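CalG4 (Micromonospora echinospora, PDB 3IA7) is probably a glycosyltransferase-type protein of the GT-B fold, built from two Rossmann-like domains and assembled with a second copy of itself. Local coordinates at residues D205-G217 with I380-E392. Sequence-based numbering, arbitrary orientation.
Sequences DERFAFVGPTLTG and ILSSGGPARAADE
Arg388 lays one face of its guanidinium on Val211 CG1 and Ala209 CB, while NH1 ties it back to its own segment through an in-plane hydrogen bond of 2.9 Å to Ser383 O. With CG opposite the backbone N (chi1 -179°) and the chain extended to NE, the long arginine reaches strand 208-210, to which water 1 holds it by joining NH2 to Phe210 N. NE also meets Glu392 OE2 in a salt bridge, one helical turn on, and the carboxylate carbon CD packs 3.8 Å from Ala209 CB, a methyl small enough to let the carboxylate come this close. Helix 385-400 follows the C-terminal lobe in sequence but crosses back to cover the edge strand of the N-terminal parallel sheet, a crossing typical of GT-B glycosyltransferases. Where the chain turns between the two helices, Gly385 N donates to Val211 O at 2.9 Å, on a lone pair in the carbonyl plane. Gly384 and Gly385 both take positive phi, which glycine tolerates easily. Gly212, also at positive phi, has no CB to collide with Ser383 CB. Further along, Ile380 CG2 lies 3.8 Å from Pro213 CG and also touches Leu215 CD1, while Thr214 OG1 abuts Pro386 CG.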
loop_
_atom_site.group_PDB
_atom_site.type_symbol
_atom_site.label_atom_id
_atom_site.label_comp_id
_atom_site.label_asym_id
_atom_site.label_seq_id
_atom_site.Cartn_x
_atom_site.Cartn_y
_atom_site.Cartn_z
ATOM N N ASP A 205 -9.128 -27.357 6.057
ATOM C CA ASP A 205 -9.962 -27.648 4.906
ATOM C C ASP A 205 -10.324 -26.417 4.069
ATOM O O ASP A 205 -9.877 -25.310 4.361
ATOM C CB ASP A 205 -11.192 -28.517 5.263
ATOM C CG ASP A 205 -12.177 -27.821 6.169
ATOM O OD1 ASP A 205 -12.239 -26.569 6.212
ATOM O OD2 ASP A 205 -12.918 -28.538 6.881
ATOM N N GLU A 206 -11.206 -26.608 3.085
ATOM C CA GLU A 206 -11.504 -25.549 2.132
ATOM C C GLU A 206 -12.243 -24.349 2.756
ATOM O O GLU A 206 -12.308 -23.324 2.103
ATOM C CB GLU A 206 -12.291 -26.074 0.910
ATOM C CG GLU A 206 -13.591 -26.743 1.294
ATOM C CD GLU A 206 -13.343 -28.116 1.943
ATOM O OE1 GLU A 206 -12.249 -28.708 1.718
ATOM O OE2 GLU A 206 -14.214 -28.571 2.716
ATOM N N ARG A 207 -12.751 -24.469 3.986
ATOM C CA ARG A 207 -13.295 -23.307 4.737
ATOM C C ARG A 207 -12.233 -22.276 5.141
ATOM O O ARG A 207 -12.556 -21.203 5.655
ATOM C CB ARG A 207 -14.041 -23.765 5.968
ATOM C CG ARG A 207 -15.322 -24.623 5.697
ATOM C CD ARG A 207 -15.812 -25.104 7.039
ATOM N NE ARG A 207 -14.868 -26.052 7.649
ATOM C CZ ARG A 207 -15.099 -26.697 8.791
ATOM N NH1 ARG A 207 -16.219 -26.468 9.444
ATOM N NH2 ARG A 207 -14.209 -27.550 9.288
ATOM N N PHE A 208 -10.959 -22.585 4.959
ATOM C CA PHE A 208 -9.889 -21.626 5.304
ATOM C C PHE A 208 -9.227 -21.148 4.010
ATOM O O PHE A 208 -8.709 -21.972 3.247
ATOM C CB PHE A 208 -8.851 -22.263 6.231
ATOM C CG PHE A 208 -9.414 -22.659 7.580
ATOM C CD1 PHE A 208 -9.293 -21.794 8.672
ATOM C CD2 PHE A 208 -10.126 -23.844 7.730
ATOM C CE1 PHE A 208 -9.817 -22.142 9.937
ATOM C CE2 PHE A 208 -10.707 -24.194 8.968
ATOM C CZ PHE A 208 -10.525 -23.344 10.088
ATOM N N ALA A 209 -9.279 -19.850 3.745
ATOM C CA ALA A 209 -8.523 -19.294 2.614
ATOM C C ALA A 209 -7.250 -18.538 3.097
ATOM O O ALA A 209 -7.331 -17.519 3.807
ATOM C CB ALA A 209 -9.414 -18.378 1.761
ATOM N N PHE A 210 -6.084 -19.042 2.717
ATOM C CA PHE A 210 -4.788 -18.370 3.141
ATOM C C PHE A 210 -4.402 -17.342 2.066
ATOM O O PHE A 210 -3.762 -17.678 1.043
ATOM C CB PHE A 210 -3.684 -19.413 3.411
ATOM C CG PHE A 210 -4.032 -20.341 4.560
ATOM C CD1 PHE A 210 -3.665 -19.990 5.877
ATOM C CD2 PHE A 210 -4.809 -21.478 4.339
ATOM C CE1 PHE A 210 -4.029 -20.827 6.976
ATOM C CE2 PHE A 210 -5.204 -22.348 5.421
ATOM C CZ PHE A 210 -4.819 -21.990 6.746
ATOM N N VAL A 211 -4.867 -16.110 2.245
ATOM C CA VAL A 211 -4.741 -15.081 1.188
ATOM C C VAL A 211 -3.461 -14.249 1.261
ATOM O O VAL A 211 -3.148 -13.448 0.369
ATOM C CB VAL A 211 -6.031 -14.179 1.061
ATOM C CG1 VAL A 211 -7.307 -15.067 0.792
ATOM C CG2 VAL A 211 -6.140 -13.257 2.317
ATOM N N GLY A 212 -2.702 -14.431 2.319
ATOM C CA GLY A 212 -1.474 -13.663 2.517
ATOM C C GLY A 212 -1.664 -12.203 3.017
ATOM O O GLY A 212 -2.838 -11.746 3.174
ATOM N N PRO A 213 -0.550 -11.463 3.232
ATOM C CA PRO A 213 -0.586 -10.057 3.705
ATOM C C PRO A 213 -1.109 -9.146 2.598
ATOM O O PRO A 213 -1.112 -9.545 1.424
ATOM C CB PRO A 213 0.887 -9.753 4.056
ATOM C CG PRO A 213 1.695 -10.702 3.241
ATOM C CD PRO A 213 0.833 -11.932 3.003
ATOM N N THR A 214 -1.659 -7.979 2.935
ATOM C CA THR A 214 -2.070 -7.078 1.855
ATOM C C THR A 214 -0.710 -6.496 1.490
ATOM O O THR A 214 0.088 -6.203 2.376
ATOM C CB THR A 214 -3.155 -6.004 2.255
ATOM O OG1 THR A 214 -4.472 -6.593 2.267
ATOM C CG2 THR A 214 -3.177 -4.861 1.252
ATOM N N LEU A 215 -0.391 -6.446 0.204
ATOM C CA LEU A 215 0.992 -6.185 -0.136
ATOM C C LEU A 215 1.330 -4.701 -0.039
ATOM O O LEU A 215 0.482 -3.874 0.297
ATOM C CB LEU A 215 1.437 -6.875 -1.447
ATOM C CG LEU A 215 2.056 -8.294 -1.330
ATOM C CD1 LEU A 215 2.825 -8.522 -0.048
ATOM C CD2 LEU A 215 1.068 -9.439 -1.546
ATOM N N THR A 216 2.590 -4.395 -0.295
ATOM C CA THR A 216 3.194 -3.131 0.087
ATOM C C THR A 216 3.605 -2.360 -1.187
ATOM O O THR A 216 3.598 -2.932 -2.279
ATOM C CB THR A 216 4.364 -3.479 0.991
ATOM O OG1 THR A 216 5.152 -2.319 1.303
ATOM C CG2 THR A 216 5.217 -4.602 0.347
ATOM N N GLY A 217 3.910 -1.069 -1.085
ATOM C CA GLY A 217 4.374 -0.349 -2.274
ATOM C C GLY A 217 3.673 0.947 -2.616
ATOM O O GLY A 217 4.336 1.934 -2.957
ATOM N N ILE A 380 4.071 -16.053 -0.601
ATOM C CA ILE A 380 3.352 -14.810 -0.339
ATOM C C ILE A 380 2.845 -14.183 -1.631
ATOM O O ILE A 380 1.679 -13.743 -1.705
ATOM C CB ILE A 380 4.236 -13.797 0.433
ATOM C CG1 ILE A 380 4.487 -14.331 1.874
ATOM C CG2 ILE A 380 3.589 -12.327 0.435
ATOM C CD1 ILE A 380 5.657 -13.598 2.591
ATOM N N LEU A 381 3.717 -14.119 -2.633
ATOM C CA LEU A 381 3.334 -13.522 -3.901
ATOM C C LEU A 381 2.180 -14.296 -4.538
ATOM O O LEU A 381 1.276 -13.697 -5.121
ATOM C CB LEU A 381 4.518 -13.360 -4.853
ATOM C CG LEU A 381 4.108 -13.091 -6.328
ATOM C CD1 LEU A 381 3.658 -11.624 -6.516
ATOM C CD2 LEU A 381 5.170 -13.532 -7.367
ATOM N N SER A 382 2.158 -15.602 -4.370
ATOM C CA SER A 382 1.101 -16.411 -4.967
ATOM C C SER A 382 -0.161 -16.556 -4.086
ATOM O O SER A 382 -1.083 -17.252 -4.466
ATOM C CB SER A 382 1.683 -17.776 -5.385
ATOM O OG SER A 382 1.815 -18.559 -4.236
ATOM N N SER A 383 -0.227 -15.889 -2.927
ATOM C CA SER A 383 -1.297 -16.155 -1.950
ATOM C C SER A 383 -2.669 -15.575 -2.372
ATOM O O SER A 383 -3.700 -16.121 -1.972
ATOM C CB SER A 383 -0.915 -15.611 -0.543
ATOM O OG SER A 383 0.141 -16.420 -0.057
ATOM N N GLY A 384 -2.653 -14.511 -3.164
ATOM C CA GLY A 384 -3.882 -13.991 -3.833
ATOM C C GLY A 384 -4.330 -12.607 -3.356
ATOM O O GLY A 384 -4.923 -11.824 -4.110
ATOM N N GLY A 385 -4.150 -12.334 -2.070
ATOM C CA GLY A 385 -4.323 -10.961 -1.597
ATOM C C GLY A 385 -5.772 -10.573 -1.551
ATOM O O GLY A 385 -6.664 -11.450 -1.553
ATOM N N PRO A 386 -6.035 -9.252 -1.446
ATOM C CA PRO A 386 -7.418 -8.800 -1.312
ATOM C C PRO A 386 -8.332 -9.198 -2.467
ATOM O O PRO A 386 -9.522 -9.383 -2.236
ATOM C CB PRO A 386 -7.294 -7.274 -1.324
ATOM C CG PRO A 386 -5.928 -7.030 -0.827
ATOM C CD PRO A 386 -5.070 -8.140 -1.346
ATOM N N ALA A 387 -7.811 -9.303 -3.701
ATOM C CA ALA A 387 -8.701 -9.690 -4.809
ATOM C C ALA A 387 -9.258 -11.104 -4.613
ATOM O O ALA A 387 -10.424 -11.374 -4.896
ATOM C CB ALA A 387 -8.034 -9.506 -6.179
ATOM N N ARG A 388 -8.391 -11.986 -4.137
ATOM C CA ARG A 388 -8.781 -13.336 -3.844
ATOM C C ARG A 388 -9.694 -13.375 -2.646
ATOM O O ARG A 388 -10.668 -14.137 -2.624
ATOM C CB ARG A 388 -7.568 -14.185 -3.471
ATOM C CG ARG A 388 -8.010 -15.635 -3.177
ATOM C CD ARG A 388 -6.840 -16.474 -2.685
ATOM N NE ARG A 388 -7.313 -17.796 -2.241
ATOM C CZ ARG A 388 -6.591 -18.662 -1.546
ATOM N NH1 ARG A 388 -5.334 -18.361 -1.207
ATOM N NH2 ARG A 388 -7.148 -19.802 -1.176
ATOM N N ALA A 389 -9.369 -12.588 -1.640
ATOM C CA ALA A 389 -10.202 -12.536 -0.431
ATOM C C ALA A 389 -11.654 -12.103 -0.767
ATOM O O ALA A 389 -12.626 -12.733 -0.292
ATOM C CB ALA A 389 -9.561 -11.617 0.583
ATOM N N ALA A 390 -11.789 -11.103 -1.647
ATOM C CA ALA A 390 -13.109 -10.618 -2.137
ATOM C C ALA A 390 -13.817 -11.697 -2.979
ATOM O O ALA A 390 -15.025 -11.870 -2.867
ATOM C CB ALA A 390 -12.950 -9.339 -2.913
ATOM N N ASP A 391 -13.057 -12.412 -3.813
ATOM C CA ASP A 391 -13.603 -13.529 -4.593
ATOM C C ASP A 391 -14.205 -14.603 -3.661
ATOM O O ASP A 391 -15.327 -15.103 -3.918
ATOM C CB ASP A 391 -12.526 -14.178 -5.501
ATOM C CG ASP A 391 -12.145 -13.322 -6.707
ATOM O OD1 ASP A 391 -12.743 -12.243 -6.967
ATOM O OD2 ASP A 391 -11.253 -13.778 -7.442
ATOM N N GLU A 392 -13.496 -14.904 -2.578
ATOM C CA GLU A 392 -13.906 -15.975 -1.653
ATOM C C GLU A 392 -15.157 -15.498 -0.936
ATOM O O GLU A 392 -16.091 -16.248 -0.751
ATOM C CB GLU A 392 -12.846 -16.232 -0.580
ATOM C CG GLU A 392 -11.502 -16.735 -1.090
ATOM C CD GLU A 392 -11.449 -18.220 -1.401
ATOM O OE1 GLU A 392 -12.359 -18.992 -1.017
ATOM O OE2 GLU A 392 -10.446 -18.629 -2.018
HETATM O O HOH W 1 -5.456 -21.255 0.747
HETATM O O HOH W 2 -1.167 -19.162 0.707
#